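Local coordinates for protein regulator of polyketide synthase expression (Bifidobacterium adolescentis, PDB 3ONQ) that probably regulates transcription as a PucR-type factor, binding DNA through a C-terminal helix-turn-helix domain, at residues 224-227 with 228-232. Numbering follows the deposited sequence.
Sequences NTVR and YRLKR. With SO4 (sulfate ion), chain S.
Thr225 O accepts the amide N of Arg229 at 3.0 Å, one of five successive i to i+4 bonds, from Asn224–Tyr228 to Tyr228–Arg232, that make residues 224-232 about two and a half turns of continuous helix, within helix 223-237. On one side of this helix Thr225 and Arg229 run side by side. The threonine methyl CG2, anti to the backbone N, lies over one face of the guanidinium, 3.5 Å from Arg229 NE, and leaves the group's edge to polar partners. Threonine suits the place through this methyl, small enough to pack flat on the arginine; its OG1 bonds a glycerol, probably from the crystallisation liquor. Arg229, extended from CG to NE, presents that edge to a sulfate ion, probably of the same origin, in a two-pronged, nearly straight grip. Its NE reaches sulfate O4 at 2.8 Å. Its NH2 reaches sulfate O3 at 2.7 Å. Arg232, one turn on, adds a weak bond from NH2 to O4 at 3.5 Å, while Arg229 NH1 is tied to Thr201, which probably steadies the guanidinium. A leucine in place of Arg229 would probably lose both straight bonds to the sulfate and leave Thr201 OG1 without this donor. Val226 and Leu230 are the buried pair, CG1 meeting CD1 at 3.9 Å; their branched apolar side chains pack against helices 198-207 and 212-219. The sulfate may mimic a DNA backbone phosphate, consistent with helix 223-237 being the recognition helix that follows helix 212-219 in the helix-turn-helix.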
ATOM      1  N   ASN B 224     -16.572 -42.298  -8.265  1.00 26.82           N
ATOM      2  CA  ASN B 224     -15.497 -41.972  -9.202  1.00 32.58           C
ATOM      3  C   ASN B 224     -15.510 -40.512  -9.604  1.00 35.32           C
ATOM      4  O   ASN B 224     -14.469 -39.926  -9.903  1.00 30.39           O
ATOM      5  CB  ASN B 224     -15.583 -42.827 -10.467  1.00 39.43           C
ATOM      6  CG  ASN B 224     -15.210 -44.273 -10.219  1.00 57.61           C
ATOM      7  OD1 ASN B 224     -14.639 -44.604  -9.180  1.00 64.64           O
ATOM      8  ND2 ASN B 224     -15.520 -45.144 -11.181  1.00 60.74           N
ATOM      9  N   THR B 225     -16.697 -39.923  -9.624  1.00 32.95           N
ATOM     10  CA  THR B 225     -16.812 -38.531 -10.008  1.00 30.16           C
ATOM     11  C   THR B 225     -16.243 -37.636  -8.906  1.00 32.75           C
ATOM     12  O   THR B 225     -15.527 -36.662  -9.187  1.00 28.23           O
ATOM     13  CB  THR B 225     -18.259 -38.166 -10.368  1.00 29.36           C
ATOM     14  OG1 THR B 225     -18.601 -38.834 -11.586  1.00 30.22           O
ATOM     15  CG2 THR B 225     -18.405 -36.676 -10.572  1.00 31.16           C
ATOM     16  N   VAL B 226     -16.545 -37.978  -7.658  1.00 27.42           N
ATOM     17  CA  VAL B 226     -15.952 -37.272  -6.532  1.00 27.83           C
ATOM     18  C   VAL B 226     -14.435 -37.424  -6.585  1.00 30.80           C
ATOM     19  O   VAL B 226     -13.698 -36.451  -6.413  1.00 31.76           O
ATOM     20  CB  VAL B 226     -16.450 -37.815  -5.191  1.00 27.70           C
ATOM     21  CG1 VAL B 226     -15.721 -37.116  -4.035  1.00 25.47           C
ATOM     22  CG2 VAL B 226     -17.960 -37.638  -5.069  1.00 26.27           C
ATOM     23  N   ARG B 227     -13.979 -38.651  -6.827  1.00 29.32           N
ATOM     24  CA  ARG B 227     -12.551 -38.943  -6.908  1.00 30.58           C
ATOM     25  C   ARG B 227     -11.886 -38.038  -7.933  1.00 34.68           C
ATOM     26  O   ARG B 227     -10.868 -37.409  -7.661  1.00 30.27           O
ATOM     27  CB  ARG B 227     -12.342 -40.404  -7.297  1.00 44.56           C
ATOM     28  CG  ARG B 227     -11.403 -41.179  -6.393  1.00 57.14           C
ATOM     29  CD  ARG B 227     -11.207 -42.605  -6.911  1.00 68.72           C
ATOM     30  NE  ARG B 227     -12.441 -43.388  -6.845  1.00 73.73           N
ATOM     31  CZ  ARG B 227     -12.708 -44.291  -5.904  1.00 76.17           C
ATOM     32  NH1 ARG B 227     -13.860 -44.951  -5.920  1.00 75.84           N
ATOM     33  NH2 ARG B 227     -11.822 -44.540  -4.948  1.00 77.06           N
ATOM     34  N   TYR B 228     -12.481 -37.972  -9.117  1.00 33.70           N
ATOM     35  CA  TYR B 228     -11.942 -37.180 -10.207  1.00 30.33           C
ATOM     36  C   TYR B 228     -11.881 -35.694  -9.839  1.00 31.86           C
ATOM     37  O   TYR B 228     -10.874 -35.020 -10.084  1.00 35.06           O
ATOM     38  CB  TYR B 228     -12.777 -37.414 -11.478  1.00 38.16           C
ATOM     39  CG  TYR B 228     -12.365 -36.590 -12.684  1.00 53.73           C
ATOM     40  CD1 TYR B 228     -11.395 -37.054 -13.573  1.00 66.67           C
ATOM     41  CD2 TYR B 228     -12.959 -35.359 -12.948  1.00 53.46           C
ATOM     42  CE1 TYR B 228     -11.018 -36.308 -14.687  1.00 73.84           C
ATOM     43  CE2 TYR B 228     -12.585 -34.603 -14.058  1.00 64.48           C
ATOM     44  CZ  TYR B 228     -11.617 -35.082 -14.921  1.00 75.84           C
ATOM     45  OH  TYR B 228     -11.250 -34.338 -16.020  1.00 83.79           O
ATOM     46  N   ARG B 229     -12.948 -35.174  -9.247  1.00 27.72           N
ATOM     47  CA  ARG B 229     -12.935 -33.772  -8.816  1.00 31.66           C
ATOM     48  C   ARG B 229     -11.880 -33.444  -7.759  1.00 35.22           C
ATOM     49  O   ARG B 229     -11.240 -32.392  -7.831  1.00 31.66           O
ATOM     50  CB  ARG B 229     -14.315 -33.326  -8.338  1.00 28.38           C
ATOM     51  CG  ARG B 229     -15.349 -33.332  -9.455  1.00 32.02           C
ATOM     52  CD  ARG B 229     -16.741 -33.224  -8.888  1.00 32.59           C
ATOM     53  NE  ARG B 229     -17.758 -33.266  -9.930  1.00 31.23           N
ATOM     54  CZ  ARG B 229     -19.065 -33.203  -9.692  1.00 34.38           C
ATOM     55  NH1 ARG B 229     -19.516 -33.096  -8.439  1.00 25.63           N
ATOM     56  NH2 ARG B 229     -19.919 -33.238 -10.709  1.00 32.95           N
ATOM     57  N   LEU B 230     -11.701 -34.322  -6.772  1.00 31.89           N
ATOM     58  CA  LEU B 230     -10.684 -34.072  -5.745  1.00 28.85           C
ATOM     59  C   LEU B 230      -9.289 -34.036  -6.362  1.00 28.97           C
ATOM     60  O   LEU B 230      -8.450 -33.226  -5.979  1.00 29.96           O
ATOM     61  CB  LEU B 230     -10.737 -35.123  -4.643  1.00 27.35           C
ATOM     62  CG  LEU B 230     -12.086 -35.251  -3.950  1.00 28.46           C
ATOM     63  CD1 LEU B 230     -12.026 -36.351  -2.908  1.00 25.04           C
ATOM     64  CD2 LEU B 230     -12.493 -33.920  -3.337  1.00 29.00           C
ATOM     65  N   LYS B 231      -9.060 -34.921  -7.325  1.00 32.91           N
ATOM     66  CA  LYS B 231      -7.782 -34.984  -8.015  1.00 37.02           C
ATOM     67  C   LYS B 231      -7.539 -33.670  -8.763  1.00 40.58           C
ATOM     68  O   LYS B 231      -6.448 -33.090  -8.694  1.00 34.33           O
ATOM     69  CB  LYS B 231      -7.757 -36.187  -8.960  1.00 39.76           C
ATOM     70  CG  LYS B 231      -6.449 -36.374  -9.711  1.00 54.04           C
ATOM     71  CD  LYS B 231      -6.423 -37.716 -10.431  1.00 69.43           C
ATOM     72  CE  LYS B 231      -5.474 -37.689 -11.625  1.00 78.23           C
ATOM     73  NZ  LYS B 231      -5.921 -36.722 -12.673  1.00 81.97           N
ATOM     74  N   ARG B 232      -8.570 -33.187  -9.447  1.00 31.15           N
ATOM     75  CA  ARG B 232      -8.470 -31.914 -10.148  1.00 40.19           C
ATOM     76  C   ARG B 232      -8.152 -30.784  -9.170  1.00 41.17           C
ATOM     77  O   ARG B 232      -7.295 -29.937  -9.435  1.00 40.74           O
ATOM     78  CB  ARG B 232      -9.767 -31.615 -10.901  1.00 51.01           C
ATOM     79  CG  ARG B 232      -9.743 -30.311 -11.685  1.00 69.25           C
ATOM     80  CD  ARG B 232     -11.153 -29.790 -11.962  1.00 82.60           C
ATOM     81  NE  ARG B 232     -11.913 -30.665 -12.854  1.00 91.99           N
ATOM     82  CZ  ARG B 232     -13.172 -31.047 -12.643  1.00 93.18           C
ATOM     83  NH1 ARG B 232     -13.827 -30.638 -11.565  1.00 92.73           N
ATOM     84  NH2 ARG B 232     -13.779 -31.842 -13.514  1.00 92.29           N
TER
HETATM   85  S   SO4 S 266     -17.546 -33.098 -13.617  1.00129.27           S
HETATM   86  O1  SO4 S 266     -17.321 -34.045 -14.703  1.00132.99           O
HETATM   87  O2  SO4 S 266     -17.251 -31.739 -14.070  1.00129.96           O
HETATM   88  O3  SO4 S 266     -18.946 -33.180 -13.209  1.00127.20           O
HETATM   89  O4  SO4 S 266     -16.668 -33.435 -12.499  1.00125.06           O